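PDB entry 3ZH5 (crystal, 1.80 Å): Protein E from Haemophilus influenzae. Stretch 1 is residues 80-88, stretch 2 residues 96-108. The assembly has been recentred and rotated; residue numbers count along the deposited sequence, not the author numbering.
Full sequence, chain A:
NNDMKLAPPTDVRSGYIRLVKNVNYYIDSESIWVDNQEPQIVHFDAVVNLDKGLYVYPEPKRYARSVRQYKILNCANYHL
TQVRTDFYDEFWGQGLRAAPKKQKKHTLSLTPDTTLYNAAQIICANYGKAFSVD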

# COMPACT_ATOMS: atom_id res chain seq x y z
N LEU A 80 12.37 2.06 1.93
CA LEU A 80 11.01 2.10 1.43
C LEU A 80 10.59 3.55 1.45
O LEU A 80 10.56 4.17 2.51
CB LEU A 80 10.04 1.35 2.36
CG LEU A 80 8.62 1.21 1.77
CD1 LEU A 80 8.65 0.28 0.59
CD2 LEU A 80 7.66 0.62 2.73
N THR A 81 10.29 4.10 0.27
CA THR A 81 9.81 5.48 0.16
C THR A 81 8.30 5.53 -0.03
O THR A 81 7.73 4.79 -0.87
CB THR A 81 10.51 6.13 -1.04
OG1 THR A 81 11.93 5.97 -0.88
CG2 THR A 81 10.11 7.58 -1.21
N GLN A 82 7.66 6.36 0.77
CA GLN A 82 6.24 6.70 0.61
C GLN A 82 6.19 7.88 -0.33
O GLN A 82 6.76 8.94 -0.02
CB GLN A 82 5.61 7.05 1.96
CG GLN A 82 4.25 7.77 1.93
CD GLN A 82 3.10 7.05 1.27
OE1 GLN A 82 3.04 5.81 1.23
NE2 GLN A 82 2.14 7.82 0.80
N VAL A 83 5.49 7.70 -1.45
CA VAL A 83 5.46 8.73 -2.51
C VAL A 83 4.16 9.51 -2.53
O VAL A 83 4.15 10.73 -2.70
CB VAL A 83 5.68 8.08 -3.90
CG1 VAL A 83 5.42 9.07 -5.03
CG2 VAL A 83 7.09 7.53 -3.94
N ARG A 84 3.05 8.81 -2.41
CA ARG A 84 1.76 9.51 -2.42
C ARG A 84 0.64 8.64 -1.91
O ARG A 84 0.75 7.39 -1.81
CB ARG A 84 1.41 10.08 -3.78
CG ARG A 84 0.85 9.10 -4.76
CD ARG A 84 0.33 9.76 -6.02
NE ARG A 84 -1.00 10.37 -5.83
CZ ARG A 84 -1.28 11.67 -5.97
NH1 ARG A 84 -0.34 12.54 -6.32
NH2 ARG A 84 -2.53 12.11 -5.78
N THR A 85 -0.44 9.34 -1.55
CA THR A 85 -1.61 8.75 -0.95
C THR A 85 -2.86 9.23 -1.64
O THR A 85 -3.03 10.42 -1.87
CB THR A 85 -1.73 9.14 0.53
OG1 THR A 85 -0.62 8.59 1.24
CG2 THR A 85 -3.01 8.60 1.10
N ASP A 86 -3.72 8.28 -1.98
CA ASP A 86 -5.02 8.58 -2.56
C ASP A 86 -6.08 7.86 -1.76
O ASP A 86 -5.90 6.70 -1.37
CB ASP A 86 -5.04 8.12 -4.02
CG ASP A 86 -4.16 8.98 -4.93
OD1 ASP A 86 -4.56 10.14 -5.19
OD2 ASP A 86 -3.07 8.50 -5.36
N PHE A 87 -7.20 8.54 -1.51
CA PHE A 87 -8.31 7.89 -0.82
C PHE A 87 -9.37 7.51 -1.83
O PHE A 87 -9.59 8.22 -2.78
CB PHE A 87 -8.91 8.81 0.22
CG PHE A 87 -7.94 9.26 1.26
CD1 PHE A 87 -7.61 8.44 2.32
CD2 PHE A 87 -7.37 10.51 1.19
CE1 PHE A 87 -6.72 8.85 3.28
CE2 PHE A 87 -6.47 10.93 2.15
CZ PHE A 87 -6.15 10.09 3.20
N TYR A 88 -10.04 6.38 -1.61
CA TYR A 88 -11.09 5.94 -2.51
C TYR A 88 -12.34 5.58 -1.75
O TYR A 88 -12.26 5.19 -0.58
CB TYR A 88 -10.63 4.75 -3.33
CG TYR A 88 -9.55 5.10 -4.33
CD1 TYR A 88 -8.21 5.06 -3.97
CD2 TYR A 88 -9.88 5.49 -5.61
CE1 TYR A 88 -7.22 5.38 -4.89
CE2 TYR A 88 -8.89 5.83 -6.54
CZ TYR A 88 -7.57 5.77 -6.16
OH TYR A 88 -6.59 6.09 -7.07
N LEU A 96 -14.35 6.55 -6.43
CA LEU A 96 -14.18 8.00 -6.42
C LEU A 96 -13.01 8.36 -5.53
O LEU A 96 -12.93 7.92 -4.38
CB LEU A 96 -15.44 8.72 -5.92
CG LEU A 96 -15.34 10.25 -5.97
CD1 LEU A 96 -15.35 10.76 -7.42
CD2 LEU A 96 -16.44 10.92 -5.16
N ARG A 97 -12.13 9.20 -6.06
CA ARG A 97 -10.83 9.44 -5.46
C ARG A 97 -10.71 10.82 -4.80
O ARG A 97 -11.30 11.79 -5.27
CB ARG A 97 -9.77 9.33 -6.56
CG ARG A 97 -8.34 9.49 -6.05
CD ARG A 97 -7.35 9.55 -7.17
NE ARG A 97 -7.43 10.82 -7.88
CZ ARG A 97 -6.95 11.97 -7.42
NH1 ARG A 97 -6.35 11.99 -6.24
NH2 ARG A 97 -7.07 13.09 -8.14
N ALA A 98 -9.91 10.91 -3.75
CA ALA A 98 -9.57 12.21 -3.20
C ALA A 98 -8.15 12.14 -2.73
O ALA A 98 -7.58 11.07 -2.59
CB ALA A 98 -10.49 12.59 -2.07
N ALA A 99 -7.55 13.30 -2.49
CA ALA A 99 -6.16 13.34 -2.09
C ALA A 99 -5.86 14.64 -1.39
O ALA A 99 -6.50 15.65 -1.65
CB ALA A 99 -5.27 13.19 -3.32
N PRO A 100 -4.87 14.62 -0.49
CA PRO A 100 -4.36 15.84 0.15
C PRO A 100 -3.67 16.77 -0.84
O PRO A 100 -3.10 16.29 -1.82
CB PRO A 100 -3.33 15.32 1.15
CG PRO A 100 -3.17 13.83 0.90
CD PRO A 100 -3.99 13.45 -0.27
N LYS A 101 -3.71 18.08 -0.58
CA LYS A 101 -2.99 19.06 -1.40
C LYS A 101 -1.50 18.77 -1.38
O LYS A 101 -0.88 18.54 -2.42
CB LYS A 101 -3.26 20.49 -0.89
CG LYS A 101 -4.66 21.00 -1.19
CD LYS A 101 -5.13 22.09 -0.20
CE LYS A 101 -5.49 21.48 1.16
NZ LYS A 101 -6.24 22.43 2.04
N LYS A 102 -0.91 18.76 -0.19
CA LYS A 102 0.50 18.40 -0.06
C LYS A 102 0.64 16.91 0.26
O LYS A 102 0.00 16.39 1.17
CB LYS A 102 1.20 19.26 1.00
CG LYS A 102 2.73 19.29 0.85
CD LYS A 102 3.28 20.67 1.15
CE LYS A 102 4.80 20.69 1.18
NZ LYS A 102 5.31 22.07 1.51
N GLN A 103 1.47 16.24 -0.52
CA GLN A 103 1.77 14.85 -0.26
C GLN A 103 2.99 14.83 0.64
O GLN A 103 4.01 15.46 0.35
CB GLN A 103 2.05 14.12 -1.58
CG GLN A 103 0.81 13.96 -2.47
CD GLN A 103 -0.09 12.85 -2.00
OE1 GLN A 103 0.32 12.03 -1.20
NE2 GLN A 103 -1.33 12.82 -2.48
N LYS A 104 2.87 14.10 1.74
CA LYS A 104 3.96 13.97 2.68
C LYS A 104 4.75 12.76 2.31
O LYS A 104 4.20 11.67 2.18
CB LYS A 104 3.43 13.85 4.10
CG LYS A 104 3.27 15.19 4.79
CD LYS A 104 4.64 15.88 4.95
CE LYS A 104 4.65 17.29 4.36
NZ LYS A 104 3.98 18.29 5.24
N LYS A 105 6.04 12.95 2.08
CA LYS A 105 6.89 11.90 1.55
C LYS A 105 7.94 11.60 2.61
O LYS A 105 8.31 12.45 3.43
CB LYS A 105 7.57 12.29 0.17
CG LYS A 105 6.60 12.65 -0.95
CD LYS A 105 7.33 13.50 -2.10
CE LYS A 105 6.34 14.11 -3.11
NZ LYS A 105 5.35 13.01 -3.56
N HIS A 106 8.38 10.35 2.67
CA HIS A 106 9.51 10.00 3.51
C HIS A 106 10.03 8.65 3.07
O HIS A 106 9.30 7.91 2.44
CB HIS A 106 9.03 9.91 4.98
CG HIS A 106 7.91 8.94 5.22
ND1 HIS A 106 8.12 7.58 5.36
CD2 HIS A 106 6.57 9.12 5.34
CE1 HIS A 106 6.96 6.97 5.55
NE2 HIS A 106 6.00 7.88 5.56
N THR A 107 11.28 8.39 3.38
CA THR A 107 11.90 7.10 3.21
C THR A 107 12.27 6.51 4.58
O THR A 107 12.81 7.23 5.46
CB THR A 107 13.11 7.28 2.37
OG1 THR A 107 12.64 7.73 1.08
CG2 THR A 107 13.95 6.02 2.25
N LEU A 108 11.90 5.23 4.78
CA LEU A 108 12.33 4.50 5.98
C LEU A 108 13.36 3.45 5.63
O LEU A 108 13.45 3.01 4.50
CB LEU A 108 11.18 3.70 6.60
CG LEU A 108 9.83 4.35 6.81
CD1 LEU A 108 8.88 3.70 5.86
CD2 LEU A 108 9.39 4.15 8.26
O HOH W 1 2.32 10.80 0.82

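Strand 80-88 pairs antiparallel with residues 106-108 at one end and 97-98 at the other. Between these ladders the second stretch loops out, and side chains take over the bonding.

Gln103 makes two of these bonds, both to the backbone of Thr85. Its CA-to-CB bond points toward the strand, and chi1 and chi2 are both m. This folds the amide back onto the backbone of Thr85. Thr85 N donates to Gln103 OE1 (2.8 Å), and Gln103 NE2 donates to Thr85 O (3.0 Å). The amide thus mimics a neighbouring strand. A water bridges Gln103 OE1, Lys104 O and Gln82 NE2. Lys105 is extended at chi2 and chi3, then turns at chi4 (m), and its NZ donates to Val83 O at 2.7 Å.

Arg84 has chi1 p and chi3 m. Its guanidinium meets the Asp86 carboxylate through two bonds, NE to OD2 (2.8 Å) and NH2 to OD1 (2.9 Å). Arg97 NH1 also forms a salt bridge to Asp86 OD1 (2.8 Å), though the hydrogen bond is weak. The shared carboxylate offsets the close approach of Arg84 NH2 to Arg97 NH1 (3.8 Å).

Thr81 and Thr107 are both m at chi1, and their OG1 atoms hydrogen-bond at 2.7 Å. His106, with chi1 p, lays its ring face against Gln82 CB, 3.9 Å from the ring centroid.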